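Long-range contacts in chromatin structure-remodeling complex subunit RSC2 (Saccharomyces cerevisiae, PDB 4BB7), which forms part of the RSC complex, which uses ATP to remodel chromatin and position nucleosomes, and binds histone H3 through this BAH domain: residues Gly30-Leu35 with Lys103-His108; Gln48-Trp53 with Cys148-Ile153; Trp61-Trp66 with Gly90-His95; Val127-Tyr132 with Phe139-Thr144. One frame throughout, in Å; residues are numbered along the deposited sequence.

Contact 1 (Gly30-Leu35 with Lys103-His108); sequences GDWALL and KCYVIH
The two backbones meet at a steep angle, about 105° end to end, and share one antiparallel non-hydrogen-bonded pair, Ala33 with Lys103. This is a strand pairing within the central sheet of the BAH domain, where strand 32-35 lies between strands 45-54 and 100-108. One backbone bond ties the segments: Cys104 N donates to Trp32 O at 3.1 Å, nearly straight, but from above the carbonyl plane. Beyond it the strands splay, and Trp32 fills the angle between them. Its CG is anti to the carbonyl carbon (chi1 -60°), which lays the indole across Val106. Val106 CB sits over the six-membered ring, 3.5 Å from its centroid, a CH-pi contact. Val106 CG2 leans on the rim at Trp32 CE3. On the five-membered side the indole turns its edge to the face of Tyr105, with the planes at 67°. Tyr67 makes a further edge-to-face contact with the indole. An alanine in place of Trp32 would remove the indole and would probably leave Val106 and Tyr105 poorly packed. Leu34 reaches the other end of the contact, where its CD2 touches Cys104 CB at 3.6 Å. Asp31 and Lys103 cross obliquely and form a salt bridge; Lys103 bends along its chain to get there, and its ammonium also has a cation-pi contact with Tyr27. A water accepts a weak bond from Trp32 NE1 and donates to Val106 O at 2.7 Å.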
# COMPACT_ATOMS: atom_id res chain seq x y z
N GLY A 30 -9.85 -14.56 -4.13
CA GLY A 30 -11.04 -14.77 -4.93
C GLY A 30 -12.27 -14.88 -4.06
O GLY A 30 -13.39 -15.00 -4.56
N ASP A 31 -12.06 -14.83 -2.75
CA ASP A 31 -13.14 -14.94 -1.77
C ASP A 31 -13.86 -13.62 -1.56
O ASP A 31 -13.23 -12.56 -1.50
CB ASP A 31 -12.59 -15.42 -0.43
CG ASP A 31 -13.13 -16.77 -0.02
OD1 ASP A 31 -14.13 -17.21 -0.63
OD2 ASP A 31 -12.57 -17.38 0.91
N TRP A 32 -15.18 -13.68 -1.43
CA TRP A 32 -15.97 -12.52 -1.04
C TRP A 32 -16.07 -12.46 0.48
O TRP A 32 -16.40 -13.46 1.12
CB TRP A 32 -17.37 -12.58 -1.65
CG TRP A 32 -17.37 -12.63 -3.15
CD1 TRP A 32 -17.47 -13.74 -3.93
CD2 TRP A 32 -17.28 -11.52 -4.04
NE1 TRP A 32 -17.45 -13.39 -5.26
CE2 TRP A 32 -17.33 -12.03 -5.36
CE3 TRP A 32 -17.16 -10.14 -3.86
CZ2 TRP A 32 -17.27 -11.21 -6.48
CZ3 TRP A 32 -17.10 -9.32 -4.99
CH2 TRP A 32 -17.15 -9.87 -6.28
N ALA A 33 -15.79 -11.30 1.07
CA ALA A 33 -15.86 -11.18 2.52
C ALA A 33 -16.26 -9.79 3.01
O ALA A 33 -16.43 -8.86 2.21
CB ALA A 33 -14.54 -11.61 3.16
N LEU A 34 -16.41 -9.68 4.32
CA LEU A 34 -16.77 -8.42 4.96
C LEU A 34 -15.58 -7.87 5.75
O LEU A 34 -14.93 -8.59 6.51
CB LEU A 34 -17.97 -8.64 5.89
CG LEU A 34 -19.13 -9.45 5.31
CD1 LEU A 34 -20.13 -9.83 6.40
CD2 LEU A 34 -19.82 -8.67 4.19
N LEU A 35 -15.30 -6.59 5.56
CA LEU A 35 -14.20 -5.95 6.26
C LEU A 35 -14.73 -4.87 7.20
O LEU A 35 -15.68 -4.16 6.86
CB LEU A 35 -13.20 -5.35 5.27
CG LEU A 35 -12.38 -6.39 4.50
CD1 LEU A 35 -11.89 -5.84 3.17
CD2 LEU A 35 -11.21 -6.88 5.35
N LYS A 103 -17.53 -13.90 6.20
CA LYS A 103 -17.64 -14.23 4.78
C LYS A 103 -18.93 -13.64 4.22
O LYS A 103 -19.87 -13.34 4.96
CB LYS A 103 -17.67 -15.74 4.58
CG LYS A 103 -16.32 -16.43 4.69
CD LYS A 103 -15.47 -16.15 3.48
CE LYS A 103 -14.22 -17.02 3.47
NZ LYS A 103 -14.55 -18.47 3.36
N CYS A 104 -18.96 -13.48 2.90
CA CYS A 104 -20.20 -13.13 2.21
C CYS A 104 -20.11 -13.66 0.78
O CYS A 104 -19.19 -14.40 0.44
CB CYS A 104 -20.44 -11.62 2.21
SG CYS A 104 -19.54 -10.68 0.94
N TYR A 105 -21.08 -13.28 -0.04
CA TYR A 105 -21.05 -13.65 -1.45
C TYR A 105 -21.70 -12.58 -2.32
O TYR A 105 -22.83 -12.15 -2.06
CB TYR A 105 -21.74 -15.00 -1.66
CG TYR A 105 -21.43 -15.62 -3.01
CD1 TYR A 105 -20.26 -16.33 -3.21
CD2 TYR A 105 -22.30 -15.48 -4.07
CE1 TYR A 105 -19.97 -16.89 -4.43
CE2 TYR A 105 -22.02 -16.04 -5.30
CZ TYR A 105 -20.85 -16.75 -5.48
OH TYR A 105 -20.56 -17.31 -6.70
N VAL A 106 -20.99 -12.15 -3.36
CA VAL A 106 -21.53 -11.22 -4.34
C VAL A 106 -21.79 -11.95 -5.65
O VAL A 106 -20.88 -12.55 -6.22
CB VAL A 106 -20.58 -10.03 -4.59
CG1 VAL A 106 -21.12 -9.14 -5.70
CG2 VAL A 106 -20.38 -9.23 -3.30
N ILE A 107 -23.03 -11.90 -6.13
CA ILE A 107 -23.40 -12.55 -7.38
C ILE A 107 -23.65 -11.54 -8.50
O ILE A 107 -24.07 -10.40 -8.25
CB ILE A 107 -24.65 -13.46 -7.21
CG1 ILE A 107 -24.82 -14.38 -8.41
CG2 ILE A 107 -25.90 -12.63 -6.99
CD1 ILE A 107 -25.97 -15.35 -8.28
N HIS A 108 -23.38 -11.95 -9.74
CA HIS A 108 -23.58 -11.09 -10.90
C HIS A 108 -25.04 -11.07 -11.33
O HIS A 108 -25.65 -12.11 -11.56
CB HIS A 108 -22.70 -11.56 -12.05
CG HIS A 108 -22.72 -10.65 -13.24
ND1 HIS A 108 -22.77 -11.12 -14.54
CD2 HIS A 108 -22.71 -9.30 -13.33
CE1 HIS A 108 -22.78 -10.09 -15.37
NE2 HIS A 108 -22.74 -8.98 -14.66
O HOH W 1 -19.39 -14.10 -7.91

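Contact 2 (Gln48-Trp53 with Cys148-Ile153); sequences QIFRLW and CLPEEI
Gln48 leaves strand 45-54 with its CB directed at the loop 148-153. CG is anti to the backbone N (chi1 180°), and the chain runs on extended, so the amide meets Pro150 tip to tip. Its CD lies 3.6 Å from Pro150 CD. At the tip, OE1 accepts from a water that also donates to Cys148 O, and it passes Leu149 CD2. NE2 packs against Pro150 CD and meets Ile153 CD1 at 3.8 Å. Its hydrogen-bond partner is Gly30 O, just before strand 32-35.

Phe50 supplies the second surface. Pro150 CG stands over the centre of its ring, 3.7 Å from the centroid and almost on the normal, a CH-pi contact. Cys148 O comes to the ring edge, 3.5 Å from Phe50 CZ. Tyr92 makes an edge-to-face contact with the same ring. Phe50 and Arg51 both face Asn63, forming a classic beta bulge in this strand of the BAH domain.

No direct hydrogen bond crosses between the segments. The loop is therefore held to the sheet by proline packing on an aromatic face and by one water bridge, with the buried amide of Gln48 bonded at both its oxygen and its nitrogen.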
# COMPACT_ATOMS: atom_id res chain seq x y z
N GLN A 48 -13.66 -8.33 -2.16
CA GLN A 48 -13.16 -9.63 -2.61
C GLN A 48 -11.64 -9.67 -2.49
O GLN A 48 -10.95 -8.74 -2.91
CB GLN A 48 -13.58 -9.91 -4.05
CG GLN A 48 -13.08 -11.25 -4.58
CD GLN A 48 -13.57 -11.56 -5.98
OE1 GLN A 48 -13.83 -10.66 -6.77
NE2 GLN A 48 -13.71 -12.84 -6.29
N ILE A 49 -11.11 -10.75 -1.91
CA ILE A 49 -9.67 -10.87 -1.70
C ILE A 49 -8.87 -11.12 -2.98
O ILE A 49 -9.01 -12.17 -3.62
CB ILE A 49 -9.36 -11.97 -0.68
CG1 ILE A 49 -10.07 -11.67 0.64
CG2 ILE A 49 -7.86 -12.09 -0.47
CD1 ILE A 49 -10.06 -12.82 1.63
N PHE A 50 -8.03 -10.17 -3.36
CA PHE A 50 -7.20 -10.30 -4.55
C PHE A 50 -5.82 -10.88 -4.26
O PHE A 50 -5.22 -11.52 -5.13
CB PHE A 50 -7.07 -8.97 -5.28
CG PHE A 50 -8.15 -8.71 -6.28
CD1 PHE A 50 -9.45 -8.48 -5.88
CD2 PHE A 50 -7.85 -8.68 -7.64
CE1 PHE A 50 -10.45 -8.23 -6.81
CE2 PHE A 50 -8.84 -8.44 -8.57
CZ PHE A 50 -10.15 -8.21 -8.16
N ARG A 51 -5.30 -10.64 -3.06
CA ARG A 51 -4.01 -11.22 -2.68
C ARG A 51 -3.75 -11.13 -1.18
O ARG A 51 -4.32 -10.29 -0.48
CB ARG A 51 -2.86 -10.58 -3.47
CG ARG A 51 -2.35 -9.28 -2.89
CD ARG A 51 -1.17 -8.74 -3.68
NE ARG A 51 -0.57 -7.58 -3.03
CZ ARG A 51 -0.93 -6.32 -3.25
NH1 ARG A 51 -1.91 -6.05 -4.11
NH2 ARG A 51 -0.32 -5.33 -2.61
N LEU A 52 -2.88 -12.01 -0.69
CA LEU A 52 -2.52 -12.07 0.72
C LEU A 52 -1.01 -12.18 0.86
O LEU A 52 -0.34 -12.73 -0.01
CB LEU A 52 -3.18 -13.29 1.37
CG LEU A 52 -4.69 -13.47 1.28
CD1 LEU A 52 -5.07 -14.94 1.33
CD2 LEU A 52 -5.41 -12.69 2.38
N TRP A 53 -0.47 -11.67 1.96
CA TRP A 53 0.96 -11.74 2.20
C TRP A 53 1.31 -11.36 3.64
O TRP A 53 0.50 -10.78 4.35
CB TRP A 53 1.71 -10.82 1.24
CG TRP A 53 1.56 -9.37 1.56
CD1 TRP A 53 2.39 -8.61 2.32
CD2 TRP A 53 0.50 -8.50 1.12
NE1 TRP A 53 1.92 -7.31 2.39
CE2 TRP A 53 0.77 -7.22 1.66
CE3 TRP A 53 -0.63 -8.68 0.33
CZ2 TRP A 53 -0.07 -6.13 1.43
CZ3 TRP A 53 -1.46 -7.59 0.10
CH2 TRP A 53 -1.17 -6.33 0.65
N CYS A 148 -13.69 -8.64 -13.80
CA CYS A 148 -13.71 -7.93 -12.52
C CYS A 148 -13.07 -8.76 -11.41
O CYS A 148 -12.89 -8.28 -10.30
CB CYS A 148 -15.14 -7.57 -12.13
SG CYS A 148 -15.94 -6.39 -13.26
N LEU A 149 -12.74 -10.01 -11.73
CA LEU A 149 -12.27 -10.95 -10.73
C LEU A 149 -10.76 -11.00 -10.66
O LEU A 149 -10.07 -10.46 -11.53
CB LEU A 149 -12.82 -12.34 -11.05
CG LEU A 149 -14.33 -12.40 -11.30
CD1 LEU A 149 -14.75 -13.79 -11.72
CD2 LEU A 149 -15.10 -11.96 -10.06
N PRO A 150 -10.22 -11.64 -9.61
CA PRO A 150 -8.77 -11.88 -9.57
C PRO A 150 -8.38 -12.84 -10.69
O PRO A 150 -9.14 -13.76 -11.01
CB PRO A 150 -8.55 -12.54 -8.21
CG PRO A 150 -9.73 -12.14 -7.40
CD PRO A 150 -10.87 -12.07 -8.36
N GLU A 151 -7.21 -12.62 -11.28
CA GLU A 151 -6.76 -13.42 -12.41
C GLU A 151 -6.87 -14.92 -12.13
O GLU A 151 -7.32 -15.69 -12.99
CB GLU A 151 -5.31 -13.06 -12.75
CG GLU A 151 -4.74 -13.85 -13.91
CD GLU A 151 -3.28 -13.55 -14.14
OE1 GLU A 151 -2.80 -12.52 -13.63
OE2 GLU A 151 -2.61 -14.36 -14.82
N GLU A 152 -6.47 -15.33 -10.93
CA GLU A 152 -6.41 -16.75 -10.58
C GLU A 152 -7.72 -17.52 -10.80
O GLU A 152 -7.68 -18.69 -11.18
CB GLU A 152 -5.95 -16.92 -9.13
N ILE A 153 -8.86 -16.88 -10.56
CA ILE A 153 -10.15 -17.56 -10.69
C ILE A 153 -11.00 -17.00 -11.83
O ILE A 153 -12.18 -17.33 -11.96
CB ILE A 153 -10.97 -17.49 -9.39
CG1 ILE A 153 -11.51 -16.08 -9.17
CG2 ILE A 153 -10.13 -17.95 -8.20
CD1 ILE A 153 -12.59 -15.99 -8.12
O HOH W 2 -13.62 -8.14 -7.86

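Contact 3 (Trp61-Trp66 with Gly90-His95); sequences WLNACW and GQYRDH
Asn63 ND2 has two acceptors across the strands. Asp94 OD1 takes the stronger bond, 2.7 Å and nearly straight. Asp94 OD1 lies in the amide plane of Asn63 and is met almost along its own C-O axis. Tyr92 O takes a weak one at 3.5 Å. Asn63 CG is anti to the backbone N (chi1 -179°), which swings the amide over to the partner strand. Asp94 OD1 also has a long, weak ion pair with Arg51. Next along this face, Cys65 SG lies over the Tyr92 ring, 3.9 Å from its centroid, a sulfur-aromatic contact. Tyr92 OH is hydrogen-bonded to Lys88 NZ.

The two segments belong to strands 60-68 and 87-96, antiparallel neighbours at one end of the six-stranded sheet of the BAH domain. Their backbones exchange paired bonds at Leu62 with His95 and at Ala64 with Arg93, and Trp66 N adds a straight bond to Gln91 O.

On the face of Ala64 and His95, Trp66 NE1 donates to His95 NE2 at 3.0 Å, in the planes of both rings. As the acceptor here, NE2 is probably unprotonated. Arg93 CG lies over the six-membered ring of Trp66, 3.6 Å from the centroid, a CH-pi contact. A leucine at Trp66 would lose the indole N-H and would probably leave His95 NE2 without this donor and Arg93 without its aromatic platform. Arg93 NE bonds Gln91 OE1, and Arg93 NH1 bonds Pro197 O. Gln91 CB packs beside Trp66 CE3 at 3.7 Å, while its NE2 reaches Glu134.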
# COMPACT_ATOMS: atom_id res chain seq x y z
N TRP A 61 -1.46 -9.48 5.77
CA TRP A 61 -2.21 -8.48 5.03
C TRP A 61 -2.98 -9.08 3.85
O TRP A 61 -2.76 -10.22 3.46
CB TRP A 61 -1.26 -7.41 4.50
CG TRP A 61 -0.77 -6.44 5.53
CD1 TRP A 61 0.18 -6.66 6.48
CD2 TRP A 61 -1.20 -5.08 5.70
NE1 TRP A 61 0.37 -5.53 7.23
CE2 TRP A 61 -0.46 -4.54 6.77
CE3 TRP A 61 -2.13 -4.27 5.04
CZ2 TRP A 61 -0.63 -3.23 7.21
CZ3 TRP A 61 -2.30 -2.97 5.48
CH2 TRP A 61 -1.55 -2.46 6.56
N LEU A 62 -3.88 -8.28 3.29
CA LEU A 62 -4.64 -8.68 2.12
C LEU A 62 -4.96 -7.46 1.27
O LEU A 62 -4.95 -6.32 1.75
CB LEU A 62 -5.92 -9.39 2.54
CG LEU A 62 -6.91 -8.64 3.43
CD1 LEU A 62 -7.75 -7.67 2.61
CD2 LEU A 62 -7.81 -9.62 4.17
N ASN A 63 -5.23 -7.70 -0.01
CA ASN A 63 -5.68 -6.64 -0.89
C ASN A 63 -7.07 -6.94 -1.44
O ASN A 63 -7.26 -7.89 -2.21
CB ASN A 63 -4.69 -6.42 -2.02
CG ASN A 63 -5.10 -5.30 -2.95
OD1 ASN A 63 -5.90 -5.50 -3.86
ND2 ASN A 63 -4.57 -4.10 -2.71
N ALA A 64 -8.05 -6.13 -1.04
CA ALA A 64 -9.43 -6.35 -1.47
C ALA A 64 -9.93 -5.24 -2.39
O ALA A 64 -9.57 -4.07 -2.24
CB ALA A 64 -10.33 -6.48 -0.25
N CYS A 65 -10.77 -5.62 -3.36
CA CYS A 65 -11.45 -4.65 -4.20
C CYS A 65 -12.79 -4.28 -3.57
O CYS A 65 -13.67 -5.13 -3.41
CB CYS A 65 -11.68 -5.22 -5.61
SG CYS A 65 -12.45 -4.04 -6.77
N TRP A 66 -12.93 -3.01 -3.20
CA TRP A 66 -14.12 -2.54 -2.51
C TRP A 66 -15.35 -2.53 -3.40
O TRP A 66 -15.26 -2.29 -4.61
CB TRP A 66 -13.90 -1.14 -1.93
CG TRP A 66 -13.02 -1.12 -0.71
CD1 TRP A 66 -12.51 -2.20 -0.05
CD2 TRP A 66 -12.55 0.04 -0.02
NE1 TRP A 66 -11.75 -1.79 1.02
CE2 TRP A 66 -11.76 -0.42 1.06
CE3 TRP A 66 -12.72 1.41 -0.20
CZ2 TRP A 66 -11.14 0.45 1.96
CZ3 TRP A 66 -12.10 2.28 0.69
CH2 TRP A 66 -11.32 1.79 1.76
N GLY A 90 -13.10 1.20 -8.09
CA GLY A 90 -11.71 1.12 -8.48
C GLY A 90 -10.79 1.11 -7.28
O GLY A 90 -9.59 1.32 -7.41
N GLN A 91 -11.36 0.84 -6.11
CA GLN A 91 -10.60 0.86 -4.86
C GLN A 91 -10.01 -0.50 -4.51
O GLN A 91 -10.71 -1.39 -4.02
CB GLN A 91 -11.48 1.36 -3.72
CG GLN A 91 -12.01 2.77 -3.92
CD GLN A 91 -10.94 3.83 -3.79
OE1 GLN A 91 -9.96 3.65 -3.06
NE2 GLN A 91 -11.11 4.94 -4.49
N TYR A 92 -8.71 -0.67 -4.75
CA TYR A 92 -8.01 -1.87 -4.31
C TYR A 92 -7.16 -1.53 -3.10
O TYR A 92 -6.06 -1.00 -3.23
CB TYR A 92 -7.17 -2.46 -5.45
CG TYR A 92 -7.99 -2.84 -6.66
CD1 TYR A 92 -8.42 -1.87 -7.56
CD2 TYR A 92 -8.33 -4.16 -6.91
CE1 TYR A 92 -9.17 -2.21 -8.68
CE2 TYR A 92 -9.09 -4.51 -8.03
CZ TYR A 92 -9.50 -3.52 -8.91
OH TYR A 92 -10.25 -3.85 -10.02
N ARG A 93 -7.68 -1.82 -1.91
CA ARG A 93 -7.06 -1.38 -0.67
C ARG A 93 -6.41 -2.53 0.09
O ARG A 93 -6.83 -3.68 -0.02
CB ARG A 93 -8.09 -0.69 0.22
CG ARG A 93 -8.57 0.66 -0.28
CD ARG A 93 -7.43 1.66 -0.34
NE ARG A 93 -7.90 3.03 -0.56
CZ ARG A 93 -8.04 3.93 0.40
NH1 ARG A 93 -7.75 3.63 1.66
NH2 ARG A 93 -8.48 5.15 0.10
N ASP A 94 -5.40 -2.20 0.88
CA ASP A 94 -4.73 -3.17 1.74
C ASP A 94 -5.32 -3.14 3.15
O ASP A 94 -5.52 -2.06 3.71
CB ASP A 94 -3.23 -2.89 1.81
CG ASP A 94 -2.54 -3.08 0.47
OD1 ASP A 94 -3.12 -3.73 -0.42
OD2 ASP A 94 -1.40 -2.59 0.32
N HIS A 95 -5.59 -4.31 3.71
CA HIS A 95 -6.07 -4.41 5.08
C HIS A 95 -5.23 -5.38 5.89
O HIS A 95 -4.62 -6.30 5.35
CB HIS A 95 -7.52 -4.91 5.11
CG HIS A 95 -8.49 -4.04 4.37
ND1 HIS A 95 -9.42 -3.26 5.01
CD2 HIS A 95 -8.69 -3.86 3.04
CE1 HIS A 95 -10.15 -2.62 4.11
NE2 HIS A 95 -9.73 -2.97 2.91

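Contact 4 (Val127-Tyr132 with Phe139-Thr144); sequences VCEFRY and FNKIRT. With SO4 (sulfate ion), chain E.
Strands 130-133 and 138-141 form an antiparallel beta hairpin in the BAH domain. Arg131 and Asn140 exchange two nearly straight backbone bonds, each 3.0 Å: Arg131 N to Asn140 O and Asn140 N to Arg131 O. Ile142 N extends the pairing to Glu129 O, almost along the C=O axis.

Among charged groups, Lys141 NZ forms a salt bridge with Glu129 OE2 at 2.9 Å. Glu129 OE2 receives it on its anti lone pair. Glu129 OE1 has its own partner, Tyr82 OH.

Packing contacts lie on both faces. Tyr132 CD1 stands over the Phe139 ring, 3.9 Å from Phe139 CZ, with the planes at 53°. Phe130 CB meets the edge of the same ring. Ile142 CD1 packs on Cys128 SG and on Arg131 CB. The Arg131 guanidinium lays one face over Asn140 CB, which is 3.6 Å from its plane.

A sulfate, probably from the crystallisation liquor, is gripped by Arg143 N and Thr144 N, both on its O2, and by Thr144 OG1 on O3, at 2.7 Å. Two backbone N-H groups and a hydroxyl thus suit this site to an anion, while the Glu129 carboxylate, bonded at both oxygens, is probably kept ionised by Lys141.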
# COMPACT_ATOMS: atom_id res chain seq x y z
N VAL A 127 -25.94 -8.66 -4.55
CA VAL A 127 -25.90 -8.78 -6.00
C VAL A 127 -25.30 -7.53 -6.62
O VAL A 127 -25.52 -6.43 -6.14
CB VAL A 127 -27.30 -9.05 -6.61
CG1 VAL A 127 -28.18 -7.82 -6.46
CG2 VAL A 127 -27.18 -9.44 -8.08
N CYS A 128 -24.55 -7.72 -7.70
CA CYS A 128 -23.93 -6.60 -8.40
C CYS A 128 -24.29 -6.63 -9.88
O CYS A 128 -24.09 -7.63 -10.57
CB CYS A 128 -22.41 -6.61 -8.21
SG CYS A 128 -21.52 -5.37 -9.18
N GLU A 129 -24.83 -5.51 -10.36
CA GLU A 129 -25.07 -5.34 -11.78
C GLU A 129 -24.16 -4.26 -12.35
O GLU A 129 -23.60 -4.41 -13.43
CB GLU A 129 -26.53 -4.96 -12.03
CG GLU A 129 -26.89 -4.88 -13.50
CD GLU A 129 -28.31 -4.41 -13.72
OE1 GLU A 129 -28.93 -3.94 -12.74
OE2 GLU A 129 -28.81 -4.52 -14.86
N PHE A 130 -24.01 -3.17 -11.60
CA PHE A 130 -23.27 -2.00 -12.07
C PHE A 130 -21.91 -1.82 -11.40
O PHE A 130 -21.74 -2.15 -10.23
CB PHE A 130 -24.09 -0.73 -11.84
CG PHE A 130 -25.44 -0.76 -12.50
CD1 PHE A 130 -25.59 -0.33 -13.81
CD2 PHE A 130 -26.55 -1.21 -11.81
CE1 PHE A 130 -26.83 -0.35 -14.42
CE2 PHE A 130 -27.79 -1.24 -12.41
CZ PHE A 130 -27.93 -0.80 -13.72
N ARG A 131 -20.95 -1.30 -12.15
CA ARG A 131 -19.72 -0.79 -11.57
C ARG A 131 -19.85 0.72 -11.42
O ARG A 131 -20.62 1.36 -12.14
CB ARG A 131 -18.50 -1.16 -12.42
CG ARG A 131 -18.62 -0.82 -13.89
CD ARG A 131 -17.33 -1.18 -14.63
NE ARG A 131 -17.43 -0.98 -16.07
CZ ARG A 131 -17.09 0.15 -16.69
NH1 ARG A 131 -16.64 1.19 -15.99
NH2 ARG A 131 -17.21 0.25 -18.01
N TYR A 132 -19.10 1.29 -10.47
CA TYR A 132 -19.26 2.69 -10.10
C TYR A 132 -18.03 3.53 -10.42
O TYR A 132 -16.93 3.27 -9.92
CB TYR A 132 -19.60 2.78 -8.61
CG TYR A 132 -19.74 4.18 -8.05
CD1 TYR A 132 -20.76 5.02 -8.48
CD2 TYR A 132 -18.87 4.65 -7.07
CE1 TYR A 132 -20.90 6.29 -7.96
CE2 TYR A 132 -19.00 5.92 -6.55
CZ TYR A 132 -20.01 6.74 -7.00
OH TYR A 132 -20.15 8.01 -6.48
N PHE A 139 -22.65 5.13 -13.40
CA PHE A 139 -22.87 3.71 -13.25
C PHE A 139 -22.82 3.05 -14.62
O PHE A 139 -23.51 3.49 -15.54
CB PHE A 139 -24.24 3.44 -12.61
CG PHE A 139 -24.36 3.88 -11.17
CD1 PHE A 139 -24.56 5.22 -10.85
CD2 PHE A 139 -24.31 2.96 -10.14
CE1 PHE A 139 -24.68 5.62 -9.53
CE2 PHE A 139 -24.44 3.36 -8.82
CZ PHE A 139 -24.62 4.69 -8.52
N ASN A 140 -21.99 2.02 -14.77
CA ASN A 140 -21.90 1.28 -16.02
C ASN A 140 -22.22 -0.20 -15.83
O ASN A 140 -21.60 -0.87 -15.01
CB ASN A 140 -20.51 1.42 -16.63
CG ASN A 140 -20.24 2.83 -17.15
OD1 ASN A 140 -19.31 3.49 -16.72
ND2 ASN A 140 -21.07 3.28 -18.10
N LYS A 141 -23.18 -0.70 -16.60
CA LYS A 141 -23.56 -2.11 -16.51
C LYS A 141 -22.38 -3.01 -16.86
O LYS A 141 -21.66 -2.75 -17.82
CB LYS A 141 -24.73 -2.42 -17.43
CG LYS A 141 -25.18 -3.88 -17.37
CD LYS A 141 -26.28 -4.17 -18.37
CE LYS A 141 -26.76 -5.61 -18.28
NZ LYS A 141 -27.42 -5.90 -16.98
N ILE A 142 -22.19 -4.07 -16.08
CA ILE A 142 -21.08 -4.98 -16.30
C ILE A 142 -21.49 -6.17 -17.18
O ILE A 142 -22.39 -6.93 -16.83
CB ILE A 142 -20.49 -5.49 -14.97
CG1 ILE A 142 -20.36 -4.34 -13.97
CG2 ILE A 142 -19.13 -6.15 -15.20
CD1 ILE A 142 -19.85 -4.75 -12.60
N ARG A 143 -20.82 -6.31 -18.32
CA ARG A 143 -21.10 -7.38 -19.25
C ARG A 143 -20.05 -8.49 -19.16
O ARG A 143 -20.33 -9.65 -19.44
CB ARG A 143 -21.15 -6.84 -20.68
CG ARG A 143 -22.03 -5.61 -20.87
CD ARG A 143 -23.50 -5.92 -20.60
NE ARG A 143 -24.37 -4.84 -21.06
CZ ARG A 143 -25.03 -4.85 -22.21
NH1 ARG A 143 -24.92 -5.89 -23.04
NH2 ARG A 143 -25.81 -3.83 -22.55
N THR A 144 -18.83 -8.11 -18.78
CA THR A 144 -17.72 -9.06 -18.69
C THR A 144 -17.32 -9.26 -17.24
O THR A 144 -16.32 -8.72 -16.78
CB THR A 144 -16.50 -8.56 -19.50
OG1 THR A 144 -16.92 -8.16 -20.81
CG2 THR A 144 -15.45 -9.66 -19.62
S SO4 E . -18.05 -4.55 -19.97
O1 SO4 E . -19.05 -3.64 -20.53
O2 SO4 E . -18.57 -5.18 -18.76
O3 SO4 E . -17.73 -5.59 -20.95
O4 SO4 E . -16.84 -3.79 -19.65

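Contacts 1 and 3 and the strand of contact 2 belong to one sheet, on which the loop 148-153 packs. Strand 32-35 of contact 1 pairs with strand 45-54 of contact 2; just before strand 32-35, Gly30 N lies 2.6 Å from Ile49 O. Strand 45-54 pairs in turn with strand 60-68 of contact 3, with Phe50 N 2.7 Å from Asn63 O. Leu35 CD1 links contacts 1 and 3 directly, 3.6 Å from His95 NE2. On the other side, Ile107 O of contact 1 lies 2.8 Å from Cys128 N of contact 4, and His108 NE2 bonds Ile142 O. Contacts 3 and 4 do not touch. Contacts 2 and 4 meet where Cys148 SG lies 3.7 Å from Ile142 CG2, next to the residues that hold the sulfate.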